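Local structure of uncharacterized protein (Bacteroides thetaiotaomicron VPI-5482, 3KNY) at residues R47-R52 with D74-I79; L60-S65 with I97-G102; K90-L95 with K184-I189. The protein is of unknown function but belongs to the BT_3535-like family and is probably made as a lipoprotein. One frame throughout, in Å; residues are numbered along the deposited sequence.

Contact 1 (R47-R52 with D74-I79); sequences RTMSSR and DCINNI
A single side chain, the selenomethionine Met-49, carries essentially all of the contact from segment 47-52, reaching across to two isoleucines, Ile-76 and Ile-79, that lie three residues apart on the facing helix. Its chain bends at CG (chi2 68°), which turns SE toward both partners at once: SE lies 3.4 Å from Ile-79 CG2 and 3.5 Å from Ile-76 CD1. Lower on the same chain, Met-49 CG also meets Ile-76 CD1, at 3.7 Å. The selenoether arm stands at about a right angle to Ile-79; the exact position of its CE between the two isoleucines is doubtful. Ile-76 gives only its CD1 end, whereas Ile-79 offers CB and CG2 to SE. This is helix-to-helix packing in the apolar interior, helix 40-49 against helix 66-84, and the nearest CA pair, Met-49 and Ile-76, is 7.4 Å apart. Leu-45 and Trp-46 extend the cover over Ile-76, while Ile-55 and Cys-80 also touch Met-49. Next to Met-49 in the chain, Thr-48 O accepts from two donors, the backbone N of Ser-51, at 3.1 Å, and Ser-51 OG, the hydroxyl lying in the carbonyl plane.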
ATOM      1  N   ARG A  47     -10.537 -11.151   5.691  1.00 34.97           N
ATOM      2  CA  ARG A  47     -10.020 -11.577   6.990  1.00 34.74           C
ATOM      3  C   ARG A  47      -8.679 -12.307   6.821  1.00 32.67           C
ATOM      4  O   ARG A  47      -7.734 -12.015   7.551  1.00 31.29           O
ATOM      5  CB  ARG A  47     -11.005 -12.476   7.755  1.00 35.35           C
ATOM      6  CG  ARG A  47     -10.482 -12.864   9.165  1.00 40.27           C
ATOM      7  CD  ARG A  47     -11.134 -14.109   9.730  1.00 45.34           C
ATOM      8  NE  ARG A  47     -12.576 -14.027   9.587  1.00 51.35           N
ATOM      9  CZ  ARG A  47     -13.361 -13.240  10.317  1.00 56.34           C
ATOM     10  NH1 ARG A  47     -12.848 -12.456  11.269  1.00 58.89           N
ATOM     11  NH2 ARG A  47     -14.671 -13.236  10.091  1.00 57.38           N
ATOM     12  N   THR A  48      -8.606 -13.255   5.883  1.00 32.10           N
ATOM     13  CA  THR A  48      -7.353 -13.995   5.621  1.00 33.84           C
ATOM     14  C   THR A  48      -6.218 -13.038   5.213  1.00 34.74           C
ATOM     15  O   THR A  48      -5.077 -13.125   5.672  1.00 34.29           O
ATOM     16  CB  THR A  48      -7.535 -15.033   4.483  1.00 33.17           C
ATOM     17  OG1 THR A  48      -8.403 -16.077   4.923  1.00 29.94           O
ATOM     18  CG2 THR A  48      -6.171 -15.629   4.033  1.00 29.22           C
HETATM   19  N   MSE A  49      -6.595 -12.121   4.339  1.00 35.47           N
HETATM   20  CA  MSE A  49      -5.714 -11.154   3.734  1.00 34.12           C
HETATM   21  C   MSE A  49      -5.184 -10.209   4.812  1.00 33.67           C
HETATM   22  O   MSE A  49      -4.008  -9.858   4.809  1.00 33.09           O
HETATM   23  CB  MSE A  49      -6.530 -10.402   2.671  1.00 32.90           C
HETATM   24  CG  MSE A  49      -5.764  -9.967   1.493  1.00 35.89           C
HETATM   25 SE   MSE A  49      -5.103 -11.356   0.292  0.75 20.63          SE
HETATM   26  CE  MSE A  49      -4.087  -9.972  -0.639  1.00 29.69           C
ATOM     27  N   SER A  50      -6.039  -9.849   5.771  1.00 32.49           N
ATOM     28  CA  SER A  50      -5.653  -8.906   6.831  1.00 30.94           C
ATOM     29  C   SER A  50      -4.673  -9.526   7.824  1.00 29.85           C
ATOM     30  O   SER A  50      -4.167  -8.835   8.704  1.00 27.78           O
ATOM     31  CB  SER A  50      -6.883  -8.376   7.593  1.00 30.83           C
ATOM     32  OG  SER A  50      -7.322  -9.313   8.570  1.00 27.28           O
ATOM     33  N   SER A  51      -4.420 -10.826   7.700  1.00 30.43           N
ATOM     34  CA  SER A  51      -3.451 -11.487   8.567  1.00 31.54           C
ATOM     35  C   SER A  51      -2.027 -11.283   8.055  1.00 33.69           C
ATOM     36  O   SER A  51      -1.077 -11.659   8.731  1.00 35.36           O
ATOM     37  CB  SER A  51      -3.729 -12.976   8.630  1.00 29.51           C
ATOM     38  OG  SER A  51      -3.317 -13.613   7.438  1.00 26.51           O
ATOM     39  N   ARG A  52      -1.890 -10.745   6.842  1.00 34.89           N
ATOM     40  CA  ARG A  52      -0.563 -10.525   6.223  1.00 35.36           C
ATOM     41  C   ARG A  52      -0.349  -9.129   5.675  1.00 34.26           C
ATOM     42  O   ARG A  52       0.799  -8.741   5.467  1.00 35.79           O
ATOM     43  CB  ARG A  52      -0.344 -11.491   5.060  1.00 35.72           C
ATOM     44  CG  ARG A  52      -0.383 -12.936   5.447  1.00 38.20           C
ATOM     45  CD  ARG A  52       0.866 -13.329   6.188  1.00 42.02           C
ATOM     46  NE  ARG A  52       0.829 -14.754   6.441  1.00 42.16           N
ATOM     47  CZ  ARG A  52       0.159 -15.315   7.436  1.00 42.21           C
ATOM     48  NH1 ARG A  52      -0.505 -14.561   8.308  1.00 33.99           N
ATOM     49  NH2 ARG A  52       0.164 -16.643   7.560  1.00 46.57           N
ATOM     50  N   ASP A  74     -10.469 -12.338  -7.851  1.00 43.48           N
ATOM     51  CA  ASP A  74      -9.601 -13.365  -8.436  1.00 44.03           C
ATOM     52  C   ASP A  74      -8.207 -13.251  -7.837  1.00 44.39           C
ATOM     53  O   ASP A  74      -7.561 -14.244  -7.516  1.00 43.80           O
ATOM     54  CB  ASP A  74      -9.486 -13.204  -9.956  1.00 44.51           C
ATOM     55  CG  ASP A  74     -10.619 -13.880 -10.716  1.00 46.05           C
ATOM     56  OD1 ASP A  74     -11.490 -14.505 -10.080  1.00 45.06           O
ATOM     57  OD2 ASP A  74     -10.626 -13.792 -11.963  1.00 50.71           O
ATOM     58  N   CYS A  75      -7.769 -12.011  -7.680  1.00 44.10           N
ATOM     59  CA  CYS A  75      -6.463 -11.705  -7.155  1.00 43.06           C
ATOM     60  C   CYS A  75      -6.306 -12.108  -5.688  1.00 41.77           C
ATOM     61  O   CYS A  75      -5.393 -12.859  -5.327  1.00 42.54           O
ATOM     62  CB  CYS A  75      -6.235 -10.212  -7.332  1.00 42.75           C
ATOM     63  SG  CYS A  75      -4.702  -9.678  -6.646  1.00 47.47           S
ATOM     64  N   ILE A  76      -7.201 -11.572  -4.864  1.00 41.33           N
ATOM     65  CA  ILE A  76      -7.281 -11.835  -3.421  1.00 40.27           C
ATOM     66  C   ILE A  76      -7.436 -13.319  -3.153  1.00 37.51           C
ATOM     67  O   ILE A  76      -6.895 -13.848  -2.193  1.00 32.95           O
ATOM     68  CB  ILE A  76      -8.505 -11.040  -2.845  1.00 42.17           C
ATOM     69  CG1 ILE A  76      -8.148  -9.563  -2.756  1.00 47.78           C
ATOM     70  CG2 ILE A  76      -8.951 -11.517  -1.484  1.00 43.95           C
ATOM     71  CD1 ILE A  76      -6.870  -9.294  -1.952  1.00 52.82           C
ATOM     72  N   ASN A  77      -8.175 -14.000  -4.021  1.00 38.60           N
ATOM     73  CA  ASN A  77      -8.402 -15.435  -3.849  1.00 40.27           C
ATOM     74  C   ASN A  77      -7.097 -16.193  -3.988  1.00 39.09           C
ATOM     75  O   ASN A  77      -6.753 -17.046  -3.162  1.00 39.98           O
ATOM     76  CB  ASN A  77      -9.415 -15.980  -4.866  1.00 40.63           C
ATOM     77  CG  ASN A  77      -9.886 -17.377  -4.505  1.00 43.72           C
ATOM     78  OD1 ASN A  77     -10.592 -17.552  -3.517  1.00 53.01           O
ATOM     79  ND2 ASN A  77      -9.475 -18.378  -5.278  1.00 41.63           N
ATOM     80  N   ASN A  78      -6.381 -15.859  -5.047  1.00 36.91           N
ATOM     81  CA  ASN A  78      -5.090 -16.441  -5.340  1.00 36.71           C
ATOM     82  C   ASN A  78      -4.106 -16.191  -4.193  1.00 36.78           C
ATOM     83  O   ASN A  78      -3.427 -17.113  -3.741  1.00 38.06           O
ATOM     84  CB  ASN A  78      -4.610 -15.861  -6.678  1.00 36.84           C
ATOM     85  CG  ASN A  78      -3.129 -15.941  -6.863  1.00 45.68           C
ATOM     86  OD1 ASN A  78      -2.589 -17.034  -7.065  1.00 49.62           O
ATOM     87  ND2 ASN A  78      -2.444 -14.768  -6.814  1.00 38.05           N
ATOM     88  N   ILE A  79      -4.049 -14.955  -3.701  1.00 35.56           N
ATOM     89  CA  ILE A  79      -3.139 -14.624  -2.599  1.00 36.66           C
ATOM     90  C   ILE A  79      -3.503 -15.417  -1.327  1.00 37.10           C
ATOM     91  O   ILE A  79      -2.625 -15.963  -0.658  1.00 35.49           O
ATOM     92  CB  ILE A  79      -3.097 -13.076  -2.311  1.00 36.32           C
ATOM     93  CG1 ILE A  79      -2.489 -12.337  -3.511  1.00 35.82           C
ATOM     94  CG2 ILE A  79      -2.289 -12.780  -1.049  1.00 30.68           C
ATOM     95  CD1 ILE A  79      -2.809 -10.854  -3.591  1.00 25.75           C
TER

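Contact 2 (L60-S65 with I97-G102); sequences LKKDIS and IADEDG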
ATOM      1  N   LEU A  60     -13.719   0.556  -1.804  1.00 47.63           N
ATOM      2  CA  LEU A  60     -15.118   0.147  -1.633  1.00 47.04           C
ATOM      3  C   LEU A  60     -16.009   1.371  -1.503  1.00 47.78           C
ATOM      4  O   LEU A  60     -17.224   1.243  -1.473  1.00 49.19           O
ATOM      5  CB  LEU A  60     -15.289  -0.775  -0.414  1.00 46.31           C
ATOM      6  CG  LEU A  60     -14.713  -2.194  -0.542  1.00 42.60           C
ATOM      7  CD1 LEU A  60     -14.690  -2.890   0.803  1.00 36.82           C
ATOM      8  CD2 LEU A  60     -15.489  -3.017  -1.551  1.00 38.56           C
ATOM      9  N   LYS A  61     -15.418   2.560  -1.445  1.00 48.96           N
ATOM     10  CA  LYS A  61     -16.197   3.776  -1.375  1.00 51.88           C
ATOM     11  C   LYS A  61     -16.509   4.304  -2.781  1.00 53.44           C
ATOM     12  O   LYS A  61     -16.566   5.508  -3.002  1.00 55.71           O
ATOM     13  CB  LYS A  61     -15.471   4.827  -0.531  1.00 52.25           C
ATOM     14  CG  LYS A  61     -15.108   4.347   0.881  1.00 58.51           C
ATOM     15  CD  LYS A  61     -15.314   5.445   1.950  1.00 63.46           C
ATOM     16  CE  LYS A  61     -14.273   5.366   3.082  1.00 65.56           C
ATOM     17  NZ  LYS A  61     -12.846   5.638   2.622  1.00 58.25           N
ATOM     18  N   LYS A  62     -16.752   3.402  -3.727  1.00 54.28           N
ATOM     19  CA  LYS A  62     -16.931   3.789  -5.119  1.00 55.05           C
ATOM     20  C   LYS A  62     -17.509   2.620  -5.895  1.00 55.08           C
ATOM     21  O   LYS A  62     -17.233   1.465  -5.588  1.00 54.44           O
ATOM     22  CB  LYS A  62     -15.578   4.187  -5.717  1.00 55.61           C
ATOM     23  CG  LYS A  62     -15.632   5.147  -6.902  1.00 58.70           C
ATOM     24  CD  LYS A  62     -14.220   5.651  -7.267  1.00 60.20           C
ATOM     25  CE  LYS A  62     -13.713   6.717  -6.281  1.00 62.57           C
ATOM     26  NZ  LYS A  62     -12.241   6.948  -6.382  1.00 65.10           N
ATOM     27  N   ASP A  63     -18.291   2.925  -6.918  1.00 55.28           N
ATOM     28  CA  ASP A  63     -18.968   1.892  -7.684  1.00 55.56           C
ATOM     29  C   ASP A  63     -17.980   1.126  -8.552  1.00 54.22           C
ATOM     30  O   ASP A  63     -17.345   1.704  -9.419  1.00 53.64           O
ATOM     31  CB  ASP A  63     -20.058   2.516  -8.549  1.00 56.49           C
ATOM     32  CG  ASP A  63     -21.039   3.348  -7.742  1.00 60.14           C
ATOM     33  OD1 ASP A  63     -21.192   3.097  -6.521  1.00 61.64           O
ATOM     34  OD2 ASP A  63     -21.656   4.260  -8.339  1.00 65.43           O
ATOM     35  N   ILE A  64     -17.877  -0.177  -8.312  1.00 53.65           N
ATOM     36  CA  ILE A  64     -16.922  -1.055  -8.986  1.00 53.46           C
ATOM     37  C   ILE A  64     -17.668  -1.930  -9.978  1.00 52.11           C
ATOM     38  O   ILE A  64     -18.623  -2.574  -9.597  1.00 53.20           O
ATOM     39  CB  ILE A  64     -16.234  -2.025  -7.962  1.00 53.89           C
ATOM     40  CG1 ILE A  64     -15.790  -1.299  -6.672  1.00 53.55           C
ATOM     41  CG2 ILE A  64     -15.086  -2.772  -8.614  1.00 55.09           C
ATOM     42  CD1 ILE A  64     -16.793  -1.427  -5.464  1.00 49.58           C
ATOM     43  N   SER A  65     -17.234  -2.002 -11.231  1.00 51.65           N
ATOM     44  CA  SER A  65     -17.903  -2.883 -12.200  1.00 51.01           C
ATOM     45  C   SER A  65     -17.722  -4.350 -11.838  1.00 51.47           C
ATOM     46  O   SER A  65     -16.891  -4.699 -10.996  1.00 52.74           O
ATOM     47  CB  SER A  65     -17.373  -2.670 -13.614  1.00 51.00           C
ATOM     48  OG  SER A  65     -16.227  -3.465 -13.857  1.00 52.98           O
ATOM     49  N   ILE A  97      -5.953  -0.909  -3.361  1.00 41.36           N
ATOM     50  CA  ILE A  97      -6.674  -1.450  -4.482  1.00 41.69           C
ATOM     51  C   ILE A  97      -6.891  -0.260  -5.400  1.00 44.25           C
ATOM     52  O   ILE A  97      -7.556   0.713  -5.016  1.00 43.64           O
ATOM     53  CB  ILE A  97      -7.996  -2.044  -4.022  1.00 42.12           C
ATOM     54  CG1 ILE A  97      -7.803  -2.826  -2.701  1.00 40.16           C
ATOM     55  CG2 ILE A  97      -8.609  -2.892  -5.143  1.00 37.32           C
ATOM     56  CD1 ILE A  97      -6.916  -3.996  -2.793  1.00 35.66           C
ATOM     57  N   ALA A  98      -6.287  -0.309  -6.586  1.00 46.47           N
ATOM     58  CA  ALA A  98      -6.382   0.801  -7.528  1.00 49.47           C
ATOM     59  C   ALA A  98      -7.818   0.935  -8.003  1.00 54.40           C
ATOM     60  O   ALA A  98      -8.595  -0.034  -7.975  1.00 55.20           O
ATOM     61  CB  ALA A  98      -5.471   0.584  -8.703  1.00 48.92           C
ATOM     62  N   ASP A  99      -8.176   2.144  -8.425  1.00 57.93           N
ATOM     63  CA  ASP A  99      -9.492   2.392  -8.995  1.00 59.88           C
ATOM     64  C   ASP A  99      -9.591   1.752 -10.379  1.00 61.81           C
ATOM     65  O   ASP A  99      -8.596   1.281 -10.945  1.00 61.44           O
ATOM     66  CB  ASP A  99      -9.738   3.893  -9.122  1.00 60.71           C
ATOM     67  CG  ASP A  99     -10.024   4.559  -7.796  1.00 63.52           C
ATOM     68  OD1 ASP A  99     -10.902   4.078  -7.049  1.00 65.79           O
ATOM     69  OD2 ASP A  99      -9.378   5.587  -7.515  1.00 71.62           O
ATOM     70  N   GLU A 100     -10.802   1.748 -10.924  1.00 64.07           N
ATOM     71  CA  GLU A 100     -11.031   1.248 -12.274  1.00 65.99           C
ATOM     72  C   GLU A 100     -10.623   2.332 -13.296  1.00 68.59           C
ATOM     73  O   GLU A 100     -10.346   1.999 -14.453  1.00 67.93           O
ATOM     74  CB  GLU A 100     -12.496   0.784 -12.446  1.00 65.61           C
ATOM     75  CG  GLU A 100     -12.699  -0.409 -13.410  1.00 63.00           C
ATOM     76  CD  GLU A 100     -14.127  -0.989 -13.398  1.00 61.89           C
ATOM     77  OE1 GLU A 100     -14.929  -0.643 -12.506  1.00 63.53           O
ATOM     78  OE2 GLU A 100     -14.446  -1.820 -14.274  1.00 51.73           O
ATOM     79  N   ASP A 101     -10.555   3.608 -12.860  1.00 72.19           N
ATOM     80  CA  ASP A 101     -10.139   4.738 -13.735  1.00 75.00           C
ATOM     81  C   ASP A 101      -8.995   4.293 -14.645  1.00 76.09           C
ATOM     82  O   ASP A 101      -7.978   3.845 -14.158  1.00 79.21           O
ATOM     83  CB  ASP A 101      -9.784   6.037 -12.943  1.00 74.80           C
ATOM     84  CG  ASP A 101      -8.655   5.857 -11.886  1.00 80.52           C
ATOM     85  OD1 ASP A 101      -7.538   5.376 -12.197  1.00 86.95           O
ATOM     86  OD2 ASP A 101      -8.868   6.270 -10.725  1.00 83.95           O
ATOM     87  N   GLY A 102      -9.177   4.375 -15.959  1.00 77.27           N
ATOM     88  CA  GLY A 102      -8.197   3.830 -16.909  1.00 78.13           C
ATOM     89  C   GLY A 102      -7.570   4.871 -17.827  1.00 79.11           C
ATOM     90  O   GLY A 102      -6.983   5.846 -17.337  1.00 79.40           O
TER
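Two hydrogen bonds from Ser-65 hold both carboxylate oxygens of Glu-100. The backbone N of Ser-65 donates to Glu-100 OE1 at 3.0 Å along a nearly straight path (165°), arriving on the syn side and 20° out of the carboxylate plane. Ser-65 OG donates to the other oxygen, Glu-100 OE2, in a bond that is very short in the model. With each oxygen tied to a different atom of one residue, the carboxylate is probably restrained from turning, and the extended Glu-100 chain brings it to Ser-65. The serine hydroxyl has a second role as N-cap of helix 66-84, accepting from the backbone N of Arg-68, so Glu-100 is in effect a second-shell partner of the cap; its negative charge near the helix start is likely to be stabilised there. The ionic part is a weaker salt bridge between Lys-62 and Asp-99. Lys-62 NZ is 3.2 Å from Asp-99 OD1 and 3.4 Å from Asp-99 OD2, both long, weak bonds, and the lysine chain, bent at CD (chi3 -76°), meets the aspartate at about a right angle. At this surface the loop leading into helix 66-84 is thus joined to the loop that leaves strand 93-97, with Arg-68 of the helix also reaching Ala-98 O.

Contact 3 (K90-L95 with K184-I189); sequences KYEGFL and KDKKLI
Glu-92 and Lys-186 approach from opposite directions and meet at their charged ends, where Lys-186 NZ donates to Glu-92 OE1 in a salt bridge that is very short in the model (2.5 Å), a length on which nothing rests. The lysine runs out extended beyond CG, whereas the fold of the glutamate at CG (chi2 -83°) brings its carboxylate round to the lysine; OE1 is the nearer oxygen, Glu-92 OE2 lying 3.5 Å from Lys-186 NZ. Replacing Glu-92 with an alanine would probably leave the Lys-186 ammonium group without its carboxylate mate and its long chain freer to turn. The second pair is apolar and laid crosswise: Leu-95 CD1 touches Leu-188 CD2 at 4.0 Å, the side chains at about a right angle. In the mixed sheet, strands 93-97 and 188-201 each pair with strand 204-217, so the leucines reach over an intervening strand, whose Phe-215 touches both of them and Glu-92; the salt bridge joins the chain parts leading into the outer two. A G1 beta bulge puts Lys-187, with left-handed backbone angles (61/41°), and Leu-188 together opposite Asp-183. Tyr-53 packs against Leu-95, Lys-186 and Leu-188, and Leu-188 further meets Cys-75 and Ile-79 of helix 66-84.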
ATOM      1  N   LYS A  90       4.504 -14.600   6.296  1.00 39.26           N
ATOM      2  CA  LYS A  90       4.964 -13.429   7.075  1.00 38.40           C
ATOM      3  C   LYS A  90       4.289 -12.121   6.685  1.00 34.17           C
ATOM      4  O   LYS A  90       3.768 -11.978   5.586  1.00 34.46           O
ATOM      5  CB  LYS A  90       6.462 -13.201   6.855  1.00 39.22           C
ATOM      6  CG  LYS A  90       7.386 -14.161   7.559  1.00 48.42           C
ATOM      7  CD  LYS A  90       8.864 -13.891   7.177  1.00 56.99           C
ATOM      8  CE  LYS A  90       9.295 -14.645   5.901  1.00 60.79           C
ATOM      9  NZ  LYS A  90       9.315 -16.148   6.059  1.00 63.65           N
ATOM     10  N   TYR A  91       4.359 -11.141   7.577  1.00 31.16           N
ATOM     11  CA  TYR A  91       3.881  -9.795   7.283  1.00 29.03           C
ATOM     12  C   TYR A  91       4.492  -9.310   5.984  1.00 30.13           C
ATOM     13  O   TYR A  91       5.696  -9.363   5.839  1.00 26.82           O
ATOM     14  CB  TYR A  91       4.301  -8.823   8.372  1.00 26.90           C
ATOM     15  CG  TYR A  91       3.946  -7.388   8.045  1.00 27.70           C
ATOM     16  CD1 TYR A  91       2.630  -6.949   8.097  1.00 26.02           C
ATOM     17  CD2 TYR A  91       4.919  -6.482   7.663  1.00 25.51           C
ATOM     18  CE1 TYR A  91       2.309  -5.655   7.790  1.00 31.40           C
ATOM     19  CE2 TYR A  91       4.604  -5.183   7.349  1.00 33.07           C
ATOM     20  CZ  TYR A  91       3.300  -4.763   7.432  1.00 30.17           C
ATOM     21  OH  TYR A  91       2.982  -3.457   7.119  1.00 25.70           O
ATOM     22  N   GLU A  92       3.654  -8.819   5.075  1.00 32.21           N
ATOM     23  CA  GLU A  92       4.051  -8.404   3.717  1.00 32.20           C
ATOM     24  C   GLU A  92       4.312  -6.902   3.613  1.00 31.89           C
ATOM     25  O   GLU A  92       5.357  -6.479   3.128  1.00 32.02           O
ATOM     26  CB  GLU A  92       2.913  -8.734   2.734  1.00 32.22           C
ATOM     27  CG  GLU A  92       2.847 -10.177   2.331  1.00 34.52           C
ATOM     28  CD  GLU A  92       3.799 -10.485   1.213  1.00 38.54           C
ATOM     29  OE1 GLU A  92       3.456 -10.243   0.023  1.00 41.92           O
ATOM     30  OE2 GLU A  92       4.897 -10.960   1.549  1.00 30.54           O
ATOM     31  N   GLY A  93       3.318  -6.118   4.027  1.00 30.38           N
ATOM     32  CA  GLY A  93       3.374  -4.668   3.991  1.00 30.76           C
ATOM     33  C   GLY A  93       1.978  -4.094   3.826  1.00 30.90           C
ATOM     34  O   GLY A  93       0.994  -4.738   4.165  1.00 32.33           O
ATOM     35  N   PHE A  94       1.892  -2.892   3.280  1.00 30.95           N
ATOM     36  CA  PHE A  94       0.612  -2.259   3.004  1.00 30.69           C
ATOM     37  C   PHE A  94      -0.001  -2.771   1.699  1.00 32.42           C
ATOM     38  O   PHE A  94       0.713  -3.379   0.892  1.00 33.49           O
ATOM     39  CB  PHE A  94       0.802  -0.768   2.939  1.00 29.70           C
ATOM     40  CG  PHE A  94       1.411  -0.198   4.178  1.00 31.35           C
ATOM     41  CD1 PHE A  94       0.692  -0.164   5.358  1.00 29.08           C
ATOM     42  CD2 PHE A  94       2.716   0.295   4.173  1.00 36.57           C
ATOM     43  CE1 PHE A  94       1.236   0.360   6.518  1.00 27.31           C
ATOM     44  CE2 PHE A  94       3.280   0.838   5.339  1.00 38.88           C
ATOM     45  CZ  PHE A  94       2.529   0.868   6.517  1.00 36.71           C
ATOM     46  N   LEU A  95      -1.322  -2.571   1.532  1.00 31.44           N
ATOM     47  CA  LEU A  95      -2.050  -2.937   0.307  1.00 31.41           C
ATOM     48  C   LEU A  95      -3.085  -1.868  -0.064  1.00 32.53           C
ATOM     49  O   LEU A  95      -3.823  -1.417   0.796  1.00 33.77           O
ATOM     50  CB  LEU A  95      -2.746  -4.285   0.475  1.00 32.32           C
ATOM     51  CG  LEU A  95      -3.454  -4.888  -0.747  1.00 30.96           C
ATOM     52  CD1 LEU A  95      -2.433  -5.219  -1.811  1.00 33.71           C
ATOM     53  CD2 LEU A  95      -4.283  -6.143  -0.359  1.00 28.91           C
ATOM     54  N   LYS A 184       4.528 -11.579 -10.548  1.00 39.51           N
ATOM     55  CA  LYS A 184       3.605 -12.324 -11.421  1.00 41.58           C
ATOM     56  C   LYS A 184       2.855 -13.442 -10.701  1.00 41.37           C
ATOM     57  O   LYS A 184       1.790 -13.846 -11.153  1.00 42.67           O
ATOM     58  CB  LYS A 184       4.329 -12.837 -12.670  1.00 41.88           C
ATOM     59  CG  LYS A 184       4.799 -11.714 -13.594  1.00 47.79           C
ATOM     60  CD  LYS A 184       5.670 -12.239 -14.742  1.00 57.71           C
ATOM     61  CE  LYS A 184       5.760 -11.233 -15.907  1.00 61.25           C
ATOM     62  NZ  LYS A 184       6.645 -11.702 -17.018  1.00 60.55           N
ATOM     63  N   ASP A 185       3.384 -13.925  -9.579  1.00 41.35           N
ATOM     64  CA  ASP A 185       2.648 -14.919  -8.778  1.00 42.31           C
ATOM     65  C   ASP A 185       1.475 -14.288  -8.015  1.00 42.04           C
ATOM     66  O   ASP A 185       0.332 -14.723  -8.147  1.00 42.40           O
ATOM     67  CB  ASP A 185       3.559 -15.587  -7.751  1.00 42.87           C
ATOM     68  CG  ASP A 185       4.733 -16.241  -8.366  1.00 42.17           C
ATOM     69  OD1 ASP A 185       4.567 -16.853  -9.440  1.00 45.43           O
ATOM     70  OD2 ASP A 185       5.823 -16.137  -7.767  1.00 49.20           O
ATOM     71  N   LYS A 186       1.786 -13.274  -7.204  1.00 40.24           N
ATOM     72  CA  LYS A 186       0.805 -12.582  -6.375  1.00 38.81           C
ATOM     73  C   LYS A 186      -0.064 -11.656  -7.209  1.00 39.11           C
ATOM     74  O   LYS A 186      -1.136 -11.266  -6.767  1.00 39.47           O
ATOM     75  CB  LYS A 186       1.503 -11.752  -5.303  1.00 39.46           C
ATOM     76  CG  LYS A 186       2.495 -12.523  -4.445  1.00 38.90           C
ATOM     77  CD  LYS A 186       2.945 -11.661  -3.310  1.00 41.13           C
ATOM     78  CE  LYS A 186       4.120 -12.221  -2.560  1.00 38.74           C
ATOM     79  NZ  LYS A 186       4.804 -11.093  -1.901  1.00 38.56           N
ATOM     80  N   LYS A 187       0.411 -11.303  -8.406  1.00 39.81           N
ATOM     81  CA  LYS A 187      -0.293 -10.390  -9.317  1.00 39.40           C
ATOM     82  C   LYS A 187      -0.484  -9.014  -8.668  1.00 38.42           C
ATOM     83  O   LYS A 187      -1.541  -8.402  -8.789  1.00 38.07           O
ATOM     84  CB  LYS A 187      -1.619 -11.003  -9.783  1.00 39.28           C
ATOM     85  CG  LYS A 187      -1.438 -12.391 -10.453  1.00 47.03           C
ATOM     86  CD  LYS A 187      -2.775 -13.137 -10.719  1.00 56.63           C
ATOM     87  CE  LYS A 187      -2.558 -14.647 -10.888  1.00 61.25           C
ATOM     88  NZ  LYS A 187      -1.239 -14.940 -11.560  1.00 62.94           N
ATOM     89  N   LEU A 188       0.562  -8.552  -7.977  1.00 36.94           N
ATOM     90  CA  LEU A 188       0.592  -7.239  -7.320  1.00 34.76           C
ATOM     91  C   LEU A 188       1.758  -6.391  -7.835  1.00 31.46           C
ATOM     92  O   LEU A 188       2.764  -6.932  -8.297  1.00 31.72           O
ATOM     93  CB  LEU A 188       0.785  -7.416  -5.809  1.00 33.78           C
ATOM     94  CG  LEU A 188      -0.285  -8.158  -5.021  1.00 35.12           C
ATOM     95  CD1 LEU A 188       0.177  -8.312  -3.565  1.00 32.35           C
ATOM     96  CD2 LEU A 188      -1.600  -7.409  -5.101  1.00 27.01           C
ATOM     97  N   ILE A 189       1.624  -5.070  -7.731  1.00 28.33           N
ATOM     98  CA  ILE A 189       2.747  -4.153  -7.917  1.00 25.94           C
ATOM     99  C   ILE A 189       3.320  -3.922  -6.534  1.00 25.74           C
ATOM    100  O   ILE A 189       2.562  -3.695  -5.632  1.00 26.20           O
ATOM    101  CB  ILE A 189       2.289  -2.820  -8.522  1.00 26.49           C
ATOM    102  CG1 ILE A 189       1.716  -3.046  -9.933  1.00 27.69           C
ATOM    103  CG2 ILE A 189       3.430  -1.832  -8.614  1.00 22.78           C
ATOM    104  CD1 ILE A 189       1.014  -1.818 -10.535  1.00 20.87           C
TER

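In the fold
Contacts 1 and 3 are neighbours, their centres about 9 Å apart, and they touch: Arg-52 O and Glu-92 N are 2.9 Å apart, a probable backbone hydrogen bond just ahead of the paired parallel strands 53-55 and 93-97. Contact 2 stands off, its centre about 18 Å from that of contact 1 and about 19 Å from that of contact 3. Along the chain contact 1 closes before contact 3 opens, while contact 2 interleaves with both. Helix 66-84 has contact 2 at its start and contact 1 farther along; strand 93-97 runs from contact 3 into contact 2. Contact 1 thus joins two helices, contact 2 two loops, and contact 3 parts of the mixed sheet, which meets helix 66-84 through Leu-188.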